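Glucose-1-phosphate uridylyltransferase (Sphingomonas elodea, PDB 2UX8) probably catalyses transfer of a uridylyl group from UTP to alpha-D-glucose 1-phosphate, giving UDP-glucose and diphosphate. Local coordinates at residues C[48-53]-C[141-146]; C[151-156]-C[256-261]. All blocks are in the same frame, centred on the assembly; numbering follows the deposited sequence.

Interaction 1. Residues C[48-53]-C[141-146]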
# COMPACT_ATOMS: atom_id res chain seq x y z
N ILE C 48 -0.54 -10.14 -16.48
CA ILE C 48 -0.44 -8.84 -17.15
C ILE C 48 0.88 -8.66 -17.88
O ILE C 48 0.93 -7.97 -18.90
CB ILE C 48 -0.52 -7.63 -16.21
CG1 ILE C 48 -0.47 -8.10 -14.78
CG2 ILE C 48 -1.71 -6.75 -16.55
CD1 ILE C 48 0.43 -7.26 -13.94
N GLN C 49 1.94 -9.24 -17.32
CA GLN C 49 3.25 -9.13 -17.95
C GLN C 49 3.13 -9.68 -19.37
O GLN C 49 3.51 -9.00 -20.34
CB GLN C 49 4.30 -9.89 -17.16
CG GLN C 49 5.70 -9.70 -17.69
CD GLN C 49 6.11 -8.26 -17.72
OE1 GLN C 49 6.32 -7.64 -16.68
NE2 GLN C 49 6.23 -7.70 -18.92
N TYR C 50 2.58 -10.89 -19.51
CA TYR C 50 2.42 -11.48 -20.83
C TYR C 50 1.62 -10.57 -21.74
O TYR C 50 1.98 -10.35 -22.90
CB TYR C 50 1.70 -12.82 -20.75
CG TYR C 50 2.57 -13.94 -20.27
CD1 TYR C 50 2.55 -14.33 -18.93
CD2 TYR C 50 3.44 -14.61 -21.14
CE1 TYR C 50 3.37 -15.35 -18.46
CE2 TYR C 50 4.27 -15.63 -20.68
CZ TYR C 50 4.22 -15.99 -19.33
OH TYR C 50 5.02 -16.99 -18.83
N ALA C 51 0.54 -10.03 -21.18
CA ALA C 51 -0.34 -9.14 -21.91
C ALA C 51 0.34 -7.87 -22.41
O ALA C 51 0.11 -7.46 -23.56
CB ALA C 51 -1.53 -8.80 -21.05
N VAL C 52 1.16 -7.23 -21.58
CA VAL C 52 1.82 -6.01 -22.04
C VAL C 52 2.96 -6.34 -23.00
O VAL C 52 3.27 -5.56 -23.89
CB VAL C 52 2.33 -5.14 -20.86
CG1 VAL C 52 1.22 -4.89 -19.88
CG2 VAL C 52 3.48 -5.79 -20.17
N ASP C 53 3.57 -7.51 -22.84
CA ASP C 53 4.64 -7.91 -23.74
C ASP C 53 4.03 -8.01 -25.12
O ASP C 53 4.59 -7.54 -26.11
CB ASP C 53 5.19 -9.27 -23.35
CG ASP C 53 5.98 -9.22 -22.08
OD1 ASP C 53 6.52 -8.14 -21.72
OD2 ASP C 53 6.08 -10.29 -21.44
N ASP C 141 -6.68 -12.51 -18.49
CA ASP C 141 -7.11 -13.87 -18.15
C ASP C 141 -7.04 -14.78 -19.38
O ASP C 141 -6.92 -15.99 -19.26
CB ASP C 141 -8.54 -13.89 -17.62
CG ASP C 141 -8.59 -13.84 -16.10
OD1 ASP C 141 -7.53 -13.68 -15.46
OD2 ASP C 141 -9.70 -13.96 -15.55
N ASP C 142 -7.15 -14.18 -20.56
CA ASP C 142 -7.06 -14.94 -21.80
C ASP C 142 -5.59 -15.00 -22.19
O ASP C 142 -5.05 -14.10 -22.85
CB ASP C 142 -7.92 -14.30 -22.90
CG ASP C 142 -9.37 -14.74 -22.83
OD1 ASP C 142 -10.25 -14.02 -23.33
OD2 ASP C 142 -9.62 -15.83 -22.28
N PHE C 143 -4.94 -16.07 -21.74
CA PHE C 143 -3.53 -16.30 -21.99
C PHE C 143 -3.40 -16.79 -23.44
O PHE C 143 -3.86 -17.88 -23.79
CB PHE C 143 -3.01 -17.33 -20.98
CG PHE C 143 -1.54 -17.57 -21.06
CD1 PHE C 143 -0.64 -16.61 -20.63
CD2 PHE C 143 -1.05 -18.73 -21.66
CE1 PHE C 143 0.73 -16.80 -20.79
CE2 PHE C 143 0.32 -18.92 -21.83
CZ PHE C 143 1.21 -17.96 -21.39
N MET C 144 -2.79 -15.97 -24.28
CA MET C 144 -2.63 -16.30 -25.69
C MET C 144 -1.21 -16.79 -25.97
O MET C 144 -0.27 -16.00 -26.05
CB MET C 144 -2.96 -15.09 -26.56
CG MET C 144 -4.32 -14.49 -26.26
SD MET C 144 -5.68 -15.67 -26.48
CE MET C 144 -6.20 -15.25 -28.15
N PHE C 145 -1.07 -18.09 -26.15
CA PHE C 145 0.22 -18.70 -26.40
C PHE C 145 0.50 -18.92 -27.89
O PHE C 145 -0.22 -19.66 -28.56
CB PHE C 145 0.29 -20.03 -25.64
CG PHE C 145 1.67 -20.55 -25.46
CD1 PHE C 145 2.72 -19.68 -25.18
CD2 PHE C 145 1.93 -21.91 -25.52
CE1 PHE C 145 3.99 -20.16 -24.95
CE2 PHE C 145 3.20 -22.40 -25.29
CZ PHE C 145 4.24 -21.53 -25.01
N GLY C 146 1.56 -18.29 -28.39
CA GLY C 146 1.91 -18.45 -29.79
C GLY C 146 2.79 -17.33 -30.30
O GLY C 146 2.96 -16.32 -29.63
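Tyr50 and Phe143 form a T-shaped (edge-to-face) aromatic pair that joins helix 47-57 of the Rossmann-like GT-A nucleotidyltransferase fold to strand 142-145, which pairs antiparallel with strand 260-263. Segment 141-146 enters beside the sugar-phosphate site. Asp141 forms a salt bridge with Lys37, and the Asp142 carboxylate makes a weak hydrogen bond to the bound glucose 1-phosphate as well as a salt bridge to Arg261. The contact with the helix falls to the next residue, Phe143, whose side chain is about 11 Å from the ligand. The Phe143 ring stands with CG anti to the backbone N (chi1 -175°), and this turns its CE1 edge onto one face of Tyr50. The ring centroids of Tyr50 and Phe143 lie 4.7 Å apart and their planes are nearly perpendicular, at 85°. Replacing Tyr50 by an alanine would probably deprive the Phe143 edge of the aromatic face it rests on and open a gap beside the helix. The side chains of both Tyr50 and Phe143 also touch Val277 of helix 267-279, which brings a third element to the pair. Beyond Phe143, the backbone of Phe145 bonds to Thr260, continuing the strand pairing. Over the Tyr50 ring, Phe143 CE1 sits above the centre, 3.3 Å from the plane, while Phe143 CZ follows at 3.9 Å from Tyr50 CE2.

Interaction 2. Residues C[151-156]-C[256-261]; sequences LKQMVD and TFQGTR
The turn leading into strand 260-263, an inverse gamma turn centred on Gln258, meets helix 150-161 of the nucleotidyltransferase domain through Gln153, which reaches across to Phe257 and Gln258. With CG anti to the carbonyl carbon (chi1 -60°) and the chain extended beyond it, the Gln153 side chain carries its amide out from the helix to the turn. There it lies against the Phe257 ring, with Gln153 CD 3.6 Å from Phe257 CD1 and the amide plane inclined 31° to the ring, while the two side chains cross at about a right angle. The same carbon, Gln153 CD, is 3.6 Å from Gln258 CG. The Gln258 chain bends at its CB-CG bond and its end leads away from the helix; this side chain is poorly ordered. The amide of Gln153 thus lies beside both the ring and the backbone of the turn. The chain that follows folds back against the Phe257 ring: Gly259 N sits 3.8 Å above one face, toward the rim, and Thr260 O lies in plane at its edge. The turn itself is closed by a weak backbone bond from Gly259 N to Phe257 O of 3.0 Å. The contact lies at the surface, with Gln153 also touching Pro148 in the loop before the helix. Deeper in, Phe257 packs on Met144 of strand 142-145 and Cys167 of strand 164-170, while Met154, next along the helix, packs on Leu165 of strand 164-170 and Ile217 of strand 215-218.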
# COMPACT_ATOMS: atom_id res chain seq x y z
N LEU C 151 -1.98 -10.02 -30.33
CA LEU C 151 -2.16 -8.63 -30.74
C LEU C 151 -1.38 -8.27 -31.99
O LEU C 151 -1.86 -7.49 -32.82
CB LEU C 151 -1.79 -7.70 -29.58
CG LEU C 151 -2.77 -6.56 -29.24
CD1 LEU C 151 -2.28 -5.26 -29.84
CD2 LEU C 151 -4.18 -6.91 -29.71
N LYS C 152 -0.18 -8.82 -32.13
CA LYS C 152 0.63 -8.54 -33.31
C LYS C 152 -0.05 -9.11 -34.55
O LYS C 152 -0.15 -8.44 -35.57
CB LYS C 152 2.04 -9.13 -33.17
CG LYS C 152 2.92 -8.85 -34.39
CD LYS C 152 3.06 -7.35 -34.63
CE LYS C 152 3.50 -7.02 -36.05
NZ LYS C 152 4.80 -7.62 -36.40
N GLN C 153 -0.54 -10.35 -34.47
CA GLN C 153 -1.23 -10.95 -35.60
C GLN C 153 -2.42 -10.08 -35.96
O GLN C 153 -2.71 -9.86 -37.14
CB GLN C 153 -1.72 -12.36 -35.24
CG GLN C 153 -0.60 -13.30 -34.85
CD GLN C 153 -1.06 -14.73 -34.65
OE1 GLN C 153 -0.34 -15.55 -34.10
NE2 GLN C 153 -2.27 -15.04 -35.11
N MET C 154 -3.10 -9.57 -34.95
CA MET C 154 -4.27 -8.72 -35.16
C MET C 154 -3.94 -7.39 -35.78
O MET C 154 -4.67 -6.91 -36.67
CB MET C 154 -5.00 -8.50 -33.84
CG MET C 154 -5.95 -9.63 -33.50
SD MET C 154 -6.83 -9.35 -31.98
CE MET C 154 -8.08 -8.22 -32.48
N VAL C 155 -2.86 -6.77 -35.33
CA VAL C 155 -2.46 -5.47 -35.86
C VAL C 155 -2.04 -5.66 -37.33
O VAL C 155 -2.25 -4.78 -38.17
CB VAL C 155 -1.31 -4.85 -35.03
CG1 VAL C 155 -0.05 -5.64 -35.20
CG2 VAL C 155 -1.08 -3.42 -35.44
N ASP C 156 -1.46 -6.81 -37.64
CA ASP C 156 -1.05 -7.13 -39.00
C ASP C 156 -2.25 -7.07 -39.92
O ASP C 156 -2.17 -6.54 -41.03
CB ASP C 156 -0.44 -8.53 -39.05
CG ASP C 156 1.02 -8.55 -38.64
OD1 ASP C 156 1.56 -9.64 -38.34
OD2 ASP C 156 1.65 -7.47 -38.62
N THR C 256 -8.75 -15.09 -36.23
CA THR C 256 -8.48 -16.35 -35.57
C THR C 256 -6.99 -16.39 -35.28
O THR C 256 -6.15 -16.11 -36.14
CB THR C 256 -8.93 -17.56 -36.42
OG1 THR C 256 -8.36 -17.45 -37.73
CG2 THR C 256 -10.44 -17.58 -36.55
N PHE C 257 -6.67 -16.72 -34.03
CA PHE C 257 -5.30 -16.76 -33.55
C PHE C 257 -4.49 -17.98 -33.96
O PHE C 257 -4.94 -19.11 -33.83
CB PHE C 257 -5.33 -16.63 -32.02
CG PHE C 257 -3.99 -16.66 -31.38
CD1 PHE C 257 -2.96 -15.82 -31.82
CD2 PHE C 257 -3.75 -17.51 -30.30
CE1 PHE C 257 -1.72 -15.83 -31.19
CE2 PHE C 257 -2.52 -17.53 -29.66
CZ PHE C 257 -1.49 -16.68 -30.10
N GLN C 258 -3.28 -17.73 -34.45
CA GLN C 258 -2.36 -18.78 -34.86
C GLN C 258 -1.60 -19.20 -33.61
O GLN C 258 -0.44 -18.82 -33.40
CB GLN C 258 -1.38 -18.24 -35.88
CG GLN C 258 -2.04 -17.38 -36.92
CD GLN C 258 -2.53 -18.17 -38.10
OE1 GLN C 258 -1.95 -18.10 -39.17
NE2 GLN C 258 -3.61 -18.92 -37.91
N GLY C 259 -2.27 -19.96 -32.76
CA GLY C 259 -1.67 -20.42 -31.52
C GLY C 259 -2.80 -20.94 -30.67
O GLY C 259 -3.92 -21.07 -31.15
N THR C 260 -2.52 -21.26 -29.41
CA THR C 260 -3.59 -21.74 -28.55
C THR C 260 -3.84 -20.78 -27.39
O THR C 260 -2.93 -20.14 -26.85
CB THR C 260 -3.30 -23.15 -28.02
OG1 THR C 260 -1.98 -23.20 -27.50
CG2 THR C 260 -3.45 -24.17 -29.14
N ARG C 261 -5.10 -20.70 -27.01
CA ARG C 261 -5.50 -19.82 -25.94
C ARG C 261 -5.89 -20.62 -24.72
O ARG C 261 -6.57 -21.62 -24.81
CB ARG C 261 -6.67 -18.96 -26.42
CG ARG C 261 -7.42 -18.24 -25.34
CD ARG C 261 -8.87 -18.62 -25.42
NE ARG C 261 -9.70 -17.97 -24.41
CZ ARG C 261 -10.94 -18.36 -24.12
NH1 ARG C 261 -11.48 -19.39 -24.76
NH2 ARG C 261 -11.62 -17.73 -23.17

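From the N terminus, helix 47-57 comes first, and interaction 1 closes a loop of 87 residues when the chain returns as strand 142-145. Helix 150-161 follows directly, and a further 99 residues, rich in strand, pass before interaction 2 closes at 256-261. The two closures are therefore in series, neither nested nor crossed, but they meet in space, their centres 11 Å apart. Strand 142-145 lies antiparallel to strand 260-263, which continues from the turn contacted in interaction 2, and Phe145 O packs against Phe257 CE2. Helix 47-57 thus packs on one strand of this two-stranded ribbon, while helix 150-161 meets the turn leading into the other.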